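Long-range contact in lipolytic protein G-D-S-L family (Chitinophaga pinensis, PDB 4Q7Q), which is probably a lipase or related ester hydrolase of the SGNH (GDSL) superfamily: residues A[87-97]-A[101-112]. Residues are numbered along the deposited sequence; the frame is centred on the assembly and turned at random.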
ATOM      1  N   ARG A  87      -9.296  12.095  -0.072  1.00 18.19           N
ATOM      2  CA  ARG A  87      -9.499  12.418   1.346  1.00 18.74           C
ATOM      3  C   ARG A  87      -8.458  13.417   1.801  1.00 17.36           C
ATOM      4  O   ARG A  87      -7.282  13.263   1.484  1.00 16.37           O
ATOM      5  CB  ARG A  87      -9.337  11.184   2.235  1.00 21.92           C
ATOM      6  CG  ARG A  87     -10.542  10.303   2.424  1.00 24.91           C
ATOM      7  CD  ARG A  87     -10.290   9.349   3.594  1.00 22.38           C
ATOM      8  NE  ARG A  87     -10.810   9.836   4.875  1.00 19.74           N
ATOM      9  CZ  ARG A  87     -10.199   9.678   6.051  1.00 17.83           C
ATOM     10  NH1 ARG A  87      -9.016   9.073   6.122  1.00 16.07           N
ATOM     11  NH2 ARG A  87     -10.764  10.137   7.166  1.00 18.62           N
ATOM     12  N   PRO A  88      -8.871  14.430   2.570  1.00 16.65           N
ATOM     13  CA  PRO A  88      -7.881  15.401   3.046  1.00 17.76           C
ATOM     14  C   PRO A  88      -6.862  14.760   3.982  1.00 17.54           C
ATOM     15  O   PRO A  88      -7.215  13.997   4.883  1.00 19.14           O
ATOM     16  CB  PRO A  88      -8.728  16.432   3.804  1.00 17.56           C
ATOM     17  CG  PRO A  88     -10.017  15.778   4.079  1.00 20.16           C
ATOM     18  CD  PRO A  88     -10.239  14.769   2.996  1.00 18.49           C
ATOM     19  N   VAL A  89      -5.596  15.072   3.749  1.00 16.69           N
ATOM     20  CA  VAL A  89      -4.525  14.587   4.593  1.00 16.73           C
ATOM     21  C   VAL A  89      -4.688  15.130   6.006  1.00 17.48           C
ATOM     22  O   VAL A  89      -4.541  14.402   6.984  1.00 17.28           O
ATOM     23  CB  VAL A  89      -3.168  15.029   4.034  1.00 17.66           C
ATOM     24  CG1 VAL A  89      -2.061  14.774   5.048  1.00 18.95           C
ATOM     25  CG2 VAL A  89      -2.888  14.314   2.717  1.00 18.75           C
ATOM     26  N   GLY A  90      -5.019  16.409   6.105  1.00 19.44           N
ATOM     27  CA  GLY A  90      -5.112  17.059   7.396  1.00 20.60           C
ATOM     28  C   GLY A  90      -3.770  17.542   7.904  1.00 21.99           C
ATOM     29  O   GLY A  90      -2.810  17.684   7.139  1.00 21.67           O
ATOM     30  N   LYS A  91      -3.706  17.810   9.205  1.00 21.85           N
ATOM     31  CA  LYS A  91      -2.484  18.305   9.824  1.00 23.38           C
ATOM     32  C   LYS A  91      -2.249  17.568  11.131  1.00 22.55           C
ATOM     33  O   LYS A  91      -3.134  16.871  11.616  1.00 22.68           O
ATOM     34  CB  LYS A  91      -2.578  19.814  10.073  1.00 26.94           C
ATOM     35  CG  LYS A  91      -2.725  20.665   8.806  1.00 29.82           C
ATOM     36  CD  LYS A  91      -2.841  22.160   9.126  1.00 32.59           C
ATOM     37  CE  LYS A  91      -2.806  23.012   7.856  1.00 35.07           C
ATOM     38  NZ  LYS A  91      -3.037  24.464   8.132  1.00 37.14           N
ATOM     39  N   LEU A  92      -1.068  17.733  11.714  1.00 23.75           N
ATOM     40  CA  LEU A  92      -0.742  17.022  12.947  1.00 25.12           C
ATOM     41  C   LEU A  92      -1.763  17.290  14.064  1.00 26.34           C
ATOM     42  O   LEU A  92      -2.013  16.421  14.895  1.00 26.90           O
ATOM     43  CB  LEU A  92       0.679  17.355  13.407  1.00 26.39           C
ATOM     44  CG  LEU A  92       1.192  16.624  14.656  1.00 27.71           C
ATOM     45  CD1 LEU A  92       1.181  15.116  14.464  1.00 27.40           C
ATOM     46  CD2 LEU A  92       2.586  17.107  15.047  1.00 29.93           C
ATOM     47  N   ASP A  93      -2.357  18.483  14.065  1.00 27.57           N
ATOM     48  CA  ASP A  93      -3.413  18.826  15.018  1.00 29.10           C
ATOM     49  C   ASP A  93      -4.572  17.829  14.996  1.00 27.65           C
ATOM     50  O   ASP A  93      -5.192  17.563  16.029  1.00 27.64           O
ATOM     51  CB  ASP A  93      -3.946  20.231  14.728  1.00 32.04           C
ATOM     52  CG  ASP A  93      -5.058  20.645  15.675  1.00 35.41           C
ATOM     53  OD1 ASP A  93      -6.242  20.506  15.304  1.00 37.00           O
ATOM     54  OD2 ASP A  93      -4.748  21.113  16.790  1.00 36.81           O
ATOM     55  N   ASP A  94      -4.867  17.291  13.814  1.00 26.06           N
ATOM     56  CA  ASP A  94      -5.918  16.285  13.657  1.00 25.70           C
ATOM     57  C   ASP A  94      -5.526  14.937  14.253  1.00 25.06           C
ATOM     58  O   ASP A  94      -6.383  14.101  14.546  1.00 24.18           O
ATOM     59  CB  ASP A  94      -6.273  16.102  12.181  1.00 26.21           C
ATOM     60  CG  ASP A  94      -6.843  17.359  11.565  1.00 27.46           C
ATOM     61  OD1 ASP A  94      -7.948  17.756  11.978  1.00 29.94           O
ATOM     62  OD2 ASP A  94      -6.194  17.941  10.672  1.00 27.54           O
ATOM     63  N   TYR A  95      -4.228  14.716  14.412  1.00 25.19           N
ATOM     64  CA  TYR A  95      -3.761  13.519  15.086  1.00 25.39           C
ATOM     65  C   TYR A  95      -3.725  13.738  16.601  1.00 26.68           C
ATOM     66  O   TYR A  95      -4.023  12.832  17.380  1.00 27.52           O
ATOM     67  CB  TYR A  95      -2.379  13.089  14.580  1.00 24.70           C
ATOM     68  CG  TYR A  95      -1.890  11.858  15.297  1.00 24.16           C
ATOM     69  CD1 TYR A  95      -2.235  10.588  14.850  1.00 22.82           C
ATOM     70  CD2 TYR A  95      -1.122  11.964  16.455  1.00 25.41           C
ATOM     71  CE1 TYR A  95      -1.811   9.460  15.525  1.00 24.40           C
ATOM     72  CE2 TYR A  95      -0.703  10.845  17.135  1.00 26.16           C
ATOM     73  CZ  TYR A  95      -1.047   9.599  16.667  1.00 25.95           C
ATOM     74  OH  TYR A  95      -0.626   8.487  17.343  1.00 27.46           O
ATOM     75  N   GLN A  96      -3.352  14.945  17.012  1.00 27.66           N
ATOM     76  CA  GLN A  96      -3.200  15.261  18.429  1.00 30.30           C
ATOM     77  C   GLN A  96      -4.539  15.378  19.138  1.00 32.36           C
ATOM     78  O   GLN A  96      -4.658  15.058  20.328  1.00 33.31           O
ATOM     79  CB  GLN A  96      -2.421  16.566  18.590  1.00 31.22           C
ATOM     80  CG  GLN A  96      -0.960  16.454  18.200  1.00 33.20           C
ATOM     81  CD  GLN A  96      -0.314  17.807  17.984  1.00 34.67           C
ATOM     82  OE1 GLN A  96      -0.968  18.755  17.557  1.00 35.21           O
ATOM     83  NE2 GLN A  96       0.979  17.901  18.272  1.00 36.78           N
ATOM     84  N   HIS A  97      -5.542  15.851  18.409  1.00 33.01           N
ATOM     85  CA  HIS A  97      -6.852  16.112  18.985  1.00 33.61           C
ATOM     86  C   HIS A  97      -7.950  15.421  18.194  1.00 32.05           C
ATOM     87  O   HIS A  97      -7.789  15.130  17.006  1.00 31.22           O
ATOM     88  CB  HIS A  97      -7.117  17.616  19.030  1.00 35.49           C
ATOM     89  CG  HIS A  97      -6.030  18.396  19.698  1.00 37.91           C
ATOM     90  ND1 HIS A  97      -5.916  18.489  21.069  1.00 39.25           N
ATOM     91  CD2 HIS A  97      -5.006  19.115  19.185  1.00 39.15           C
ATOM     92  CE1 HIS A  97      -4.868  19.233  21.371  1.00 39.70           C
ATOM     93  NE2 HIS A  97      -4.298  19.626  20.246  1.00 40.35           N
ATOM     94  N   ASN A 101     -13.136  11.532  12.406  1.00 20.37           N
ATOM     95  CA  ASN A 101     -12.500  10.715  11.376  1.00 19.75           C
ATOM     96  C   ASN A 101     -12.601  11.377  10.001  1.00 20.77           C
ATOM     97  O   ASN A 101     -13.147  10.808   9.060  1.00 20.99           O
ATOM     98  CB  ASN A 101     -13.170   9.342  11.363  1.00 18.76           C
ATOM     99  CG  ASN A 101     -12.488   8.369  10.431  1.00 19.58           C
ATOM    100  OD1 ASN A 101     -11.282   8.475  10.174  1.00 19.72           O
ATOM    101  ND2 ASN A 101     -13.256   7.417   9.912  1.00 20.62           N
ATOM    102  N   THR A 102     -12.054  12.584   9.892  1.00 20.83           N
ATOM    103  CA  THR A 102     -12.299  13.441   8.735  1.00 21.71           C
ATOM    104  C   THR A 102     -11.057  13.723   7.900  1.00 20.90           C
ATOM    105  O   THR A 102     -11.142  14.377   6.849  1.00 21.19           O
ATOM    106  CB  THR A 102     -12.834  14.789   9.203  1.00 23.57           C
ATOM    107  OG1 THR A 102     -11.871  15.390  10.079  1.00 24.74           O
ATOM    108  CG2 THR A 102     -14.142  14.602   9.954  1.00 24.85           C
ATOM    109  N   THR A 103      -9.908  13.266   8.389  1.00 19.35           N
ATOM    110  CA  THR A 103      -8.636  13.436   7.698  1.00 18.65           C
ATOM    111  C   THR A 103      -7.821  12.180   7.922  1.00 17.18           C
ATOM    112  O   THR A 103      -8.140  11.374   8.805  1.00 17.45           O
ATOM    113  CB  THR A 103      -7.812  14.612   8.264  1.00 18.67           C
ATOM    114  OG1 THR A 103      -7.508  14.365   9.648  1.00 19.64           O
ATOM    115  CG2 THR A 103      -8.568  15.928   8.135  1.00 18.49           C
ATOM    116  N   VAL A 104      -6.752  12.035   7.147  1.00 16.67           N
ATOM    117  CA  VAL A 104      -5.831  10.916   7.298  1.00 17.39           C
ATOM    118  C   VAL A 104      -5.163  10.931   8.675  1.00 16.09           C
ATOM    119  O   VAL A 104      -5.124   9.911   9.367  1.00 16.04           O
ATOM    120  CB  VAL A 104      -4.779  10.895   6.174  1.00 17.42           C
ATOM    121  CG1 VAL A 104      -3.809   9.755   6.384  1.00 18.33           C
ATOM    122  CG2 VAL A 104      -5.474  10.766   4.827  1.00 17.98           C
ATOM    123  N   TYR A 105      -4.656  12.088   9.085  1.00 17.23           N
ATOM    124  CA  TYR A 105      -4.096  12.219  10.425  1.00 18.29           C
ATOM    125  C   TYR A 105      -5.110  11.795  11.501  1.00 18.51           C
ATOM    126  O   TYR A 105      -4.752  11.112  12.466  1.00 19.23           O
ATOM    127  CB  TYR A 105      -3.674  13.661  10.678  1.00 18.16           C
ATOM    128  CG  TYR A 105      -2.289  14.068  10.203  1.00 18.55           C
ATOM    129  CD1 TYR A 105      -1.166  13.783  10.963  1.00 19.59           C
ATOM    130  CD2 TYR A 105      -2.118  14.795   9.029  1.00 18.17           C
ATOM    131  CE1 TYR A 105       0.094  14.192  10.561  1.00 20.59           C
ATOM    132  CE2 TYR A 105      -0.858  15.213   8.618  1.00 18.98           C
ATOM    133  CZ  TYR A 105       0.247  14.908   9.394  1.00 20.57           C
ATOM    134  OH  TYR A 105       1.515  15.306   9.011  1.00 22.28           O
ATOM    135  N   GLY A 106      -6.372  12.200  11.337  1.00 18.72           N
ATOM    136  CA  GLY A 106      -7.434  11.798  12.249  1.00 18.41           C
ATOM    137  C   GLY A 106      -7.644  10.289  12.290  1.00 18.04           C
ATOM    138  O   GLY A 106      -7.795   9.700  13.361  1.00 19.07           O
ATOM    139  N   SER A 107      -7.642   9.660  11.116  1.00 16.90           N
ATOM    140  CA  SER A 107      -7.820   8.209  11.028  1.00 15.98           C
ATOM    141  C   SER A 107      -6.692   7.484  11.738  1.00 16.20           C
ATOM    142  O   SER A 107      -6.914   6.472  12.398  1.00 16.85           O
ATOM    143  CB  SER A 107      -7.863   7.749   9.571  1.00 15.22           C
ATOM    144  OG  SER A 107      -8.985   8.294   8.904  1.00 16.25           O
ATOM    145  N   PHE A 108      -5.473   7.990  11.587  1.00 16.72           N
ATOM    146  CA  PHE A 108      -4.342   7.347  12.244  1.00 17.71           C
ATOM    147  C   PHE A 108      -4.425   7.494  13.755  1.00 18.63           C
ATOM    148  O   PHE A 108      -4.020   6.586  14.484  1.00 19.70           O
ATOM    149  CB  PHE A 108      -3.007   7.835  11.687  1.00 17.77           C
ATOM    150  CG  PHE A 108      -2.561   7.081  10.466  1.00 17.44           C
ATOM    151  CD1 PHE A 108      -3.199   7.269   9.254  1.00 18.06           C
ATOM    152  CD2 PHE A 108      -1.507   6.181  10.534  1.00 18.94           C
ATOM    153  CE1 PHE A 108      -2.794   6.568   8.118  1.00 17.30           C
ATOM    154  CE2 PHE A 108      -1.095   5.478   9.411  1.00 18.72           C
ATOM    155  CZ  PHE A 108      -1.738   5.673   8.195  1.00 17.41           C
ATOM    156  N   ARG A 109      -4.976   8.612  14.222  1.00 18.59           N
ATOM    157  CA  ARG A 109      -5.217   8.793  15.649  1.00 18.53           C
ATOM    158  C   ARG A 109      -6.144   7.696  16.176  1.00 18.64           C
ATOM    159  O   ARG A 109      -5.862   7.065  17.200  1.00 19.48           O
ATOM    160  CB  ARG A 109      -5.799  10.187  15.940  1.00 19.89           C
ATOM    161  CG  ARG A 109      -6.316  10.342  17.374  1.00 21.54           C
ATOM    162  CD  ARG A 109      -7.010  11.692  17.592  1.00 22.61           C
ATOM    163  NE  ARG A 109      -7.920  12.011  16.495  1.00 26.14           N
ATOM    164  CZ  ARG A 109      -9.142  11.504  16.359  1.00 28.21           C
ATOM    165  NH1 ARG A 109      -9.885  11.841  15.313  1.00 29.03           N
ATOM    166  NH2 ARG A 109      -9.618  10.651  17.260  1.00 29.19           N
ATOM    167  N   ILE A 110      -7.234   7.456  15.457  1.00 19.51           N
ATOM    168  CA  ILE A 110      -8.195   6.421  15.821  1.00 19.72           C
ATOM    169  C   ILE A 110      -7.560   5.027  15.811  1.00 18.72           C
ATOM    170  O   ILE A 110      -7.741   4.241  16.744  1.00 20.04           O
ATOM    171  CB  ILE A 110      -9.410   6.462  14.865  1.00 18.84           C
ATOM    172  CG1 ILE A 110     -10.181   7.766  15.072  1.00 19.00           C
ATOM    173  CG2 ILE A 110     -10.308   5.243  15.052  1.00 20.35           C
ATOM    174  CD1 ILE A 110     -11.298   7.948  14.088  1.00 20.51           C
ATOM    175  N   ILE A 111      -6.798   4.732  14.762  1.00 18.37           N
ATOM    176  CA  ILE A 111      -6.185   3.418  14.613  1.00 16.95           C
ATOM    177  C   ILE A 111      -5.127   3.154  15.680  1.00 16.76           C
ATOM    178  O   ILE A 111      -5.138   2.107  16.326  1.00 18.27           O
ATOM    179  CB  ILE A 111      -5.565   3.244  13.215  1.00 17.60           C
ATOM    180  CG1 ILE A 111      -6.664   3.254  12.153  1.00 18.09           C
ATOM    181  CG2 ILE A 111      -4.761   1.949  13.137  1.00 18.80           C
ATOM    182  CD1 ILE A 111      -6.153   3.513  10.738  1.00 17.40           C
ATOM    183  N   ILE A 112      -4.227   4.108  15.882  1.00 18.32           N
ATOM    184  CA  ILE A 112      -3.179   3.927  16.883  1.00 20.30           C
ATOM    185  C   ILE A 112      -3.771   3.863  18.291  1.00 20.00           C
ATOM    186  O   ILE A 112      -3.314   3.085  19.131  1.00 22.51           O
ATOM    187  CB  ILE A 112      -2.089   5.010  16.757  1.00 21.45           C
ATOM    188  CG1 ILE A 112      -1.275   4.749  15.489  1.00 21.87           C
ATOM    189  CG2 ILE A 112      -1.180   5.017  17.985  1.00 22.19           C
ATOM    190  CD1 ILE A 112      -0.403   5.902  15.071  1.00 22.04           C
TER
HETATM  191  O   HOH W   1     -13.275  11.037   5.599  1.00 38.22           O
HETATM  192  O   HOH W   2      -9.107  14.180  14.252  1.00 24.67           O
HETATM  193  O   HOH W   3      -9.496  14.960  11.483  1.00 26.18           O
HETATM  194  O   HOH W   4      -3.168   8.247  18.817  1.00 33.11           O
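The N-terminus of helix 104-118, which packs beside the parallel sheet of this SGNH-hydrolase fold, is met by the loop 87-91 and the short helix 92-96. Val-104 N donates to Pro-88 O (3.0 Å), and Tyr-105 N makes an almost straight bond to Val-89 O, so two first-turn amides of the helix are taken by loop carbonyls. Gly-106 N turns instead to Thr-103 OG1, the N-cap. Tyr-105 lies under the chain as it enters helix 92-96: one ring face receives Lys-91 O and, in a CH-pi contact 4.0 Å from the ring centroid, Leu-92 CA, while CE2 meets Val-89 CG1 at 3.8 Å and CD1 meets Tyr-95 CB. A serine in its place would probably leave Leu-92 CA without its aromatic floor and open a gap between Val-89 and Tyr-95. With CG anti to the backbone N (chi1 179°), Tyr-95 lays its ring along helix 104-118, edge toward Tyr-105 O, and its OH, bonded to Glu-171, reaches Ile-112 CD1 at 3.4 Å. Arg-109, bent at chi3, brings NE to Asp-94 O (3.2 Å), which lies in the guanidinium plane; water 2 links NH1 to the same carbonyl. At the other end, Arg-87 NH1 donates to Ser-107 OG (2.9 Å), tilted 21° from the guanidinium plane, and also pairs with Asp-82. Ser-107 OG in turn donates to Asn-101 OD1 (2.6 Å). Helix 92-96 and helix 104-112 run nearly parallel, 25° apart, a loop and short helix packed against the N-capped start of a helix that flanks the sheet of an alpha/beta/alpha fold.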